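Local atomic coordinates of protease VP4 (Blotched snakehead virus, PDB entry 2GEF), a protein that is a birnavirus serine protease with a serine/lysine catalytic dyad that probably cleaves the viral structural polyprotein of which it is itself a part. Residues 13-18 with 39-44; 43-48 with 170-175. All blocks are in the same frame, centred on the assembly; numbering follows the deposited sequence.

Contact 1: residues 13-18 with 39-44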
loop_
_atom_site.group_PDB
_atom_site.type_symbol
_atom_site.label_atom_id
_atom_site.label_comp_id
_atom_site.label_asym_id
_atom_site.label_seq_id
_atom_site.Cartn_x
_atom_site.Cartn_y
_atom_site.Cartn_z
ATOM N N ALA A 13 15.551 8.930 11.468
ATOM C CA ALA A 13 16.534 8.897 10.346
ATOM C C ALA A 13 15.957 8.025 9.222
ATOM O O ALA A 13 15.778 6.874 9.421
ATOM C CB ALA A 13 17.927 8.469 10.820
ATOM N N TYR A 14 15.536 8.608 8.122
ATOM C CA TYR A 14 14.879 7.892 6.983
ATOM C C TYR A 14 15.803 7.597 5.812
ATOM O O TYR A 14 16.549 8.441 5.334
ATOM C CB TYR A 14 13.435 8.522 6.609
ATOM C CG TYR A 14 12.952 8.514 5.149
ATOM C CD1 TYR A 14 12.645 7.357 4.534
ATOM C CD2 TYR A 14 12.814 9.696 4.418
ATOM C CE1 TYR A 14 12.315 7.262 3.194
ATOM C CE2 TYR A 14 12.421 9.660 3.032
ATOM C CZ TYR A 14 12.141 8.401 2.399
ATOM O OH TYR A 14 11.739 8.216 0.950
ATOM N N LYS A 15 15.804 6.323 5.396
ATOM C CA LYS A 15 16.421 5.882 4.147
ATOM C C LYS A 15 15.408 5.229 3.203
ATOM O O LYS A 15 14.312 4.744 3.592
ATOM C CB LYS A 15 17.480 4.871 4.423
ATOM C CG LYS A 15 18.563 5.349 5.336
ATOM C CD LYS A 15 19.791 4.548 5.058
ATOM C CE LYS A 15 20.801 4.760 6.117
ATOM N NZ LYS A 15 22.190 4.210 5.710
ATOM N N GLN A 16 15.771 5.237 1.926
ATOM C CA GLN A 16 14.935 4.592 0.981
ATOM C C GLN A 16 15.519 3.189 0.916
ATOM O O GLN A 16 16.721 3.004 1.101
ATOM C CB GLN A 16 14.974 5.289 -0.356
ATOM C CG GLN A 16 16.117 6.253 -0.545
ATOM C CD GLN A 16 15.721 7.667 -0.060
ATOM O OE1 GLN A 16 16.295 8.178 0.941
ATOM N NE2 GLN A 16 14.739 8.300 -0.758
ATOM N N PRO A 17 14.651 2.196 0.834
ATOM C CA PRO A 17 15.052 0.871 0.527
ATOM C C PRO A 17 15.894 0.833 -0.769
ATOM O O PRO A 17 15.547 1.456 -1.778
ATOM C CB PRO A 17 13.710 0.169 0.348
ATOM C CG PRO A 17 12.853 0.844 1.294
ATOM C CD PRO A 17 13.221 2.278 1.143
ATOM N N LEU A 18 17.036 0.175 -0.701
ATOM C CA LEU A 18 17.684 -0.279 -1.902
ATOM C C LEU A 18 16.758 -1.446 -2.297
ATOM O O LEU A 18 16.480 -2.343 -1.452
ATOM C CB LEU A 18 19.144 -0.694 -1.604
ATOM C CG LEU A 18 20.105 -1.775 -2.175
ATOM C CD1 LEU A 18 20.975 -1.261 -3.332
ATOM C CD2 LEU A 18 20.993 -2.067 -0.960
ATOM N N GLY A 39 14.312 0.309 12.365
ATOM C CA GLY A 39 15.340 -0.385 13.209
ATOM C C GLY A 39 16.099 0.604 14.130
ATOM O O GLY A 39 15.762 1.823 14.192
ATOM N N ASP A 40 17.111 0.081 14.826
ATOM C CA ASP A 40 18.119 0.854 15.546
ATOM C C ASP A 40 18.719 1.597 14.345
ATOM O O ASP A 40 18.672 1.075 13.271
ATOM C CB ASP A 40 19.248 -0.090 16.144
ATOM C CG ASP A 40 18.726 -1.274 16.870
ATOM O OD1 ASP A 40 17.574 -1.270 17.355
ATOM O OD2 ASP A 40 19.528 -2.243 16.955
ATOM N N ASN A 41 19.210 2.791 14.399
ATOM C CA ASN A 41 19.870 3.222 13.093
ATOM C C ASN A 41 19.025 3.962 12.109
ATOM O O ASN A 41 19.211 5.136 11.952
ATOM C CB ASN A 41 20.564 2.029 12.330
ATOM C CG ASN A 41 21.357 2.493 11.050
ATOM O OD1 ASN A 41 20.837 2.487 9.914
ATOM N ND2 ASN A 41 22.625 2.874 11.247
ATOM N N HIS A 42 18.079 3.269 11.451
ATOM C CA HIS A 42 17.194 3.869 10.425
ATOM C C HIS A 42 15.718 3.324 10.329
ATOM O O HIS A 42 15.411 2.231 10.728
ATOM C CB HIS A 42 17.950 3.959 9.045
ATOM C CG HIS A 42 17.828 2.731 8.208
ATOM N ND1 HIS A 42 17.802 1.463 8.750
ATOM C CD2 HIS A 42 17.609 2.568 6.877
ATOM C CE1 HIS A 42 17.578 0.574 7.785
ATOM N NE2 HIS A 42 17.489 1.218 6.635
ATOM N N SER A 43 14.866 4.149 9.761
ATOM C CA SER A 43 13.528 3.876 9.360
ATOM C C SER A 43 13.490 3.882 7.845
ATOM O O SER A 43 14.352 4.503 7.220
ATOM C CB SER A 43 12.545 4.935 9.883
ATOM O OG SER A 43 12.792 5.141 11.283
ATOM N N THR A 44 12.491 3.152 7.298
ATOM C CA THR A 44 12.246 3.009 5.894
ATOM C C THR A 44 10.768 3.363 5.558
ATOM O O THR A 44 9.955 3.221 6.371
ATOM C CB THR A 44 12.544 1.461 5.373
ATOM O OG1 THR A 44 11.718 0.522 6.128
ATOM C CG2 THR A 44 14.024 1.080 5.557
#
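K15 and H42 meet because of their first torsions. In K15, CG sits beside the backbone N (chi1 -58°) and the rest of the chain runs out extended. H42 CB points toward 13-18, and chi1 88° sets CG between the backbone N and the carbonyl carbon. K15 CG comes to 3.3 Å from H42 CD2, at the edge of the ring and near its plane. K15 CB lies in the ring plane at 3.4 Å from the same CD2. The lysine chain crosses the histidine at about a right angle.

The backbones of two short strands pair in parallel. S43 uses both its backbone polar atoms to hold the residues flanking Y14. S43 N donates to A13 O at 2.9 Å, and K15 N donates to S43 O at 3.0 Å. Both bonds are nearly straight at the hydrogen. The CA of Y14 also makes a CA-H...O contact with S43 O at 3.4 Å. This is one parallel bridge, Y14 with S43, at the edge of a mixed sheet. The side chains of Y14 and S43 lie on one face of it. T44 points to the other face, and P17, in the loop beyond, brings its CG to 4.1 Å from T44 CB.

Residues 39-42 link strands 31-38 and 43-52, which are antiparallel neighbours. The loop has a classic gamma turn centred on N41, with H42 N bonded to D40 O. T44 carries the pairing on to A37.

The chemistry is backbone pairing with aliphatic contact. The lysine meets the ring through its methylene groups, while K15 NZ and H42 NE2 stay 5.6 Å apart without touching. If H42 were protonated, the two charges would probably repel weakly.

Contact 2: residues 43-48 with 170-175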
loop_
_atom_site.group_PDB
_atom_site.type_symbol
_atom_site.label_atom_id
_atom_site.label_comp_id
_atom_site.label_asym_id
_atom_site.label_seq_id
_atom_site.Cartn_x
_atom_site.Cartn_y
_atom_site.Cartn_z
ATOM N N SER A 43 14.866 4.149 9.761
ATOM C CA SER A 43 13.528 3.876 9.360
ATOM C C SER A 43 13.490 3.882 7.845
ATOM O O SER A 43 14.352 4.503 7.220
ATOM C CB SER A 43 12.545 4.935 9.883
ATOM O OG SER A 43 12.792 5.141 11.283
ATOM N N THR A 44 12.491 3.152 7.298
ATOM C CA THR A 44 12.246 3.009 5.894
ATOM C C THR A 44 10.768 3.363 5.558
ATOM O O THR A 44 9.955 3.221 6.371
ATOM C CB THR A 44 12.544 1.461 5.373
ATOM O OG1 THR A 44 11.718 0.522 6.128
ATOM C CG2 THR A 44 14.024 1.080 5.557
ATOM N N SER A 45 10.517 3.832 4.340
ATOM C CA SER A 45 9.178 4.100 3.796
ATOM C C SER A 45 9.370 3.740 2.338
ATOM O O SER A 45 10.367 4.249 1.646
ATOM C CB SER A 45 8.928 5.640 3.874
ATOM O OG SER A 45 7.667 5.935 3.511
ATOM N N GLU A 46 8.417 2.982 1.826
ATOM C CA GLU A 46 8.459 2.417 0.452
ATOM C C GLU A 46 7.019 2.314 -0.033
ATOM O O GLU A 46 6.158 2.042 0.758
ATOM C CB GLU A 46 8.803 0.929 0.678
ATOM C CG GLU A 46 9.790 0.365 -0.108
ATOM C CD GLU A 46 10.290 -0.932 0.544
ATOM O OE1 GLU A 46 10.362 -1.044 1.816
ATOM O OE2 GLU A 46 10.612 -1.863 -0.215
ATOM N N LEU A 47 6.760 2.246 -1.336
ATOM C CA LEU A 47 5.467 1.672 -1.860
ATOM C C LEU A 47 5.503 0.245 -2.148
ATOM O O LEU A 47 6.520 -0.304 -2.457
ATOM C CB LEU A 47 5.098 2.402 -3.116
ATOM C CG LEU A 47 4.857 3.884 -2.771
ATOM C CD1 LEU A 47 4.502 4.495 -4.110
ATOM C CD2 LEU A 47 3.816 4.232 -1.745
ATOM N N TYR A 48 4.365 -0.373 -1.976
ATOM C CA TYR A 48 4.033 -1.732 -2.403
ATOM C C TYR A 48 2.751 -1.600 -3.191
ATOM O O TYR A 48 1.997 -0.634 -3.000
ATOM C CB TYR A 48 3.760 -2.680 -1.210
ATOM C CG TYR A 48 4.962 -3.247 -0.439
ATOM C CD1 TYR A 48 6.018 -2.444 0.004
ATOM C CD2 TYR A 48 5.006 -4.561 -0.133
ATOM C CE1 TYR A 48 7.102 -2.982 0.719
ATOM C CE2 TYR A 48 6.082 -5.103 0.548
ATOM C CZ TYR A 48 7.121 -4.350 0.968
ATOM O OH TYR A 48 8.166 -5.063 1.701
ATOM N N GLY A 170 1.909 9.062 8.942
ATOM C CA GLY A 170 1.498 9.752 7.724
ATOM C C GLY A 170 2.618 10.515 6.974
ATOM O O GLY A 170 2.842 10.396 5.805
ATOM N N ASN A 171 3.266 11.406 7.655
ATOM C CA ASN A 171 4.415 12.048 7.132
ATOM C C ASN A 171 5.557 11.204 6.529
ATOM O O ASN A 171 6.109 11.524 5.530
ATOM C CB ASN A 171 5.001 12.853 8.273
ATOM C CG ASN A 171 5.923 13.869 7.746
ATOM O OD1 ASN A 171 6.975 13.527 7.167
ATOM N ND2 ASN A 171 5.478 15.110 7.744
ATOM N N LEU A 172 5.981 10.153 7.187
ATOM C CA LEU A 172 6.940 9.280 6.597
ATOM C C LEU A 172 6.352 8.449 5.408
ATOM O O LEU A 172 7.094 8.140 4.437
ATOM C CB LEU A 172 7.427 8.296 7.706
ATOM C CG LEU A 172 8.457 7.210 7.381
ATOM C CD1 LEU A 172 9.697 7.870 7.065
ATOM C CD2 LEU A 172 8.633 6.333 8.703
ATOM N N LYS A 173 5.091 8.020 5.577
ATOM C CA LYS A 173 4.311 7.429 4.476
ATOM C C LYS A 173 4.237 8.282 3.260
ATOM O O LYS A 173 4.524 7.702 2.199
ATOM C CB LYS A 173 2.935 6.868 4.884
ATOM C CG LYS A 173 3.044 5.673 5.595
ATOM C CD LYS A 173 1.647 5.401 6.284
ATOM C CE LYS A 173 1.852 4.422 7.363
ATOM N NZ LYS A 173 1.358 3.133 6.985
ATOM N N ALA A 174 4.026 9.627 3.384
ATOM C CA ALA A 174 3.887 10.543 2.250
ATOM C C ALA A 174 5.206 10.594 1.487
ATOM O O ALA A 174 5.218 10.641 0.225
ATOM C CB ALA A 174 3.581 11.976 2.751
ATOM N N ARG A 175 6.336 10.545 2.211
ATOM C CA ARG A 175 7.604 10.478 1.524
ATOM C C ARG A 175 7.621 9.424 0.410
ATOM O O ARG A 175 8.121 9.649 -0.599
ATOM C CB ARG A 175 8.741 10.169 2.512
ATOM C CG ARG A 175 8.889 11.119 3.593
ATOM C CD ARG A 175 9.409 12.416 3.031
ATOM N NE ARG A 175 9.877 13.253 4.117
ATOM C CZ ARG A 175 10.798 14.204 4.005
ATOM N NH1 ARG A 175 11.402 14.485 2.798
ATOM N NH2 ARG A 175 11.102 14.871 5.125
#
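S45 OG donates a hydrogen bond to the helix carbonyl L172 O. The modelled 2.5 Å is very short, so the length is doubtful. The bond ties a beta strand to the helix that carries the lysine of the Ser/Lys dyad. Strand 43-48 belongs to a mixed sheet, and helix 170-175 packs across it. The short axes come within 7.1 Å and cross at -55°.

The S45 hydroxyl reaches the helix because OG lies anti to the backbone N (chi1 -174°). Its CB faces the helix and meets the leucine side chain, with S45 CB 3.9 Å from L172 CG. Thus one residue supplies both the polar and the nonpolar link. S45 is buried, and L172 O gives its hydroxyl a partner.

K173, the active-site lysine, follows directly. Its CB points away from the strand. Its side chain runs past P34 and V36 of strand 31-38 to the nucleophile S136, and NZ makes a weak hydrogen bond with T156 OG1. The S45 bond meets the helix at the residue just before K173, consistent with a hold on the backbone there. At the start of this helical turn, N171 N is bonded to D190 OD2.

The leucine also spans back along the strand: L172 CD2 lies 4.1 Å from T44 O and 4.3 Å from S43 CB.

In the fold
Contacts 1 and 2 share S43 and T44 on strand 43-52, and their centres are 10 Å apart. In contact 1 this strand binds a neighbouring strand through its backbone. In contact 2 the S45 side chain meets a helix carbonyl and the leucine before K173. Y14 joins the two: its CE1 lies 3.8 Å from S45 CB, and its CE2 lies 3.8 Å from R175 CB. P17 of contact 1 also packs on the strand, with its CG 3.2 Å from E46 OE1. Contact 2 holds the catalytic K173, whose side chain is about 3 Å from that of S136. Contact 1 is more peripheral, with the Y14 side chain about 10 Å from that of K173.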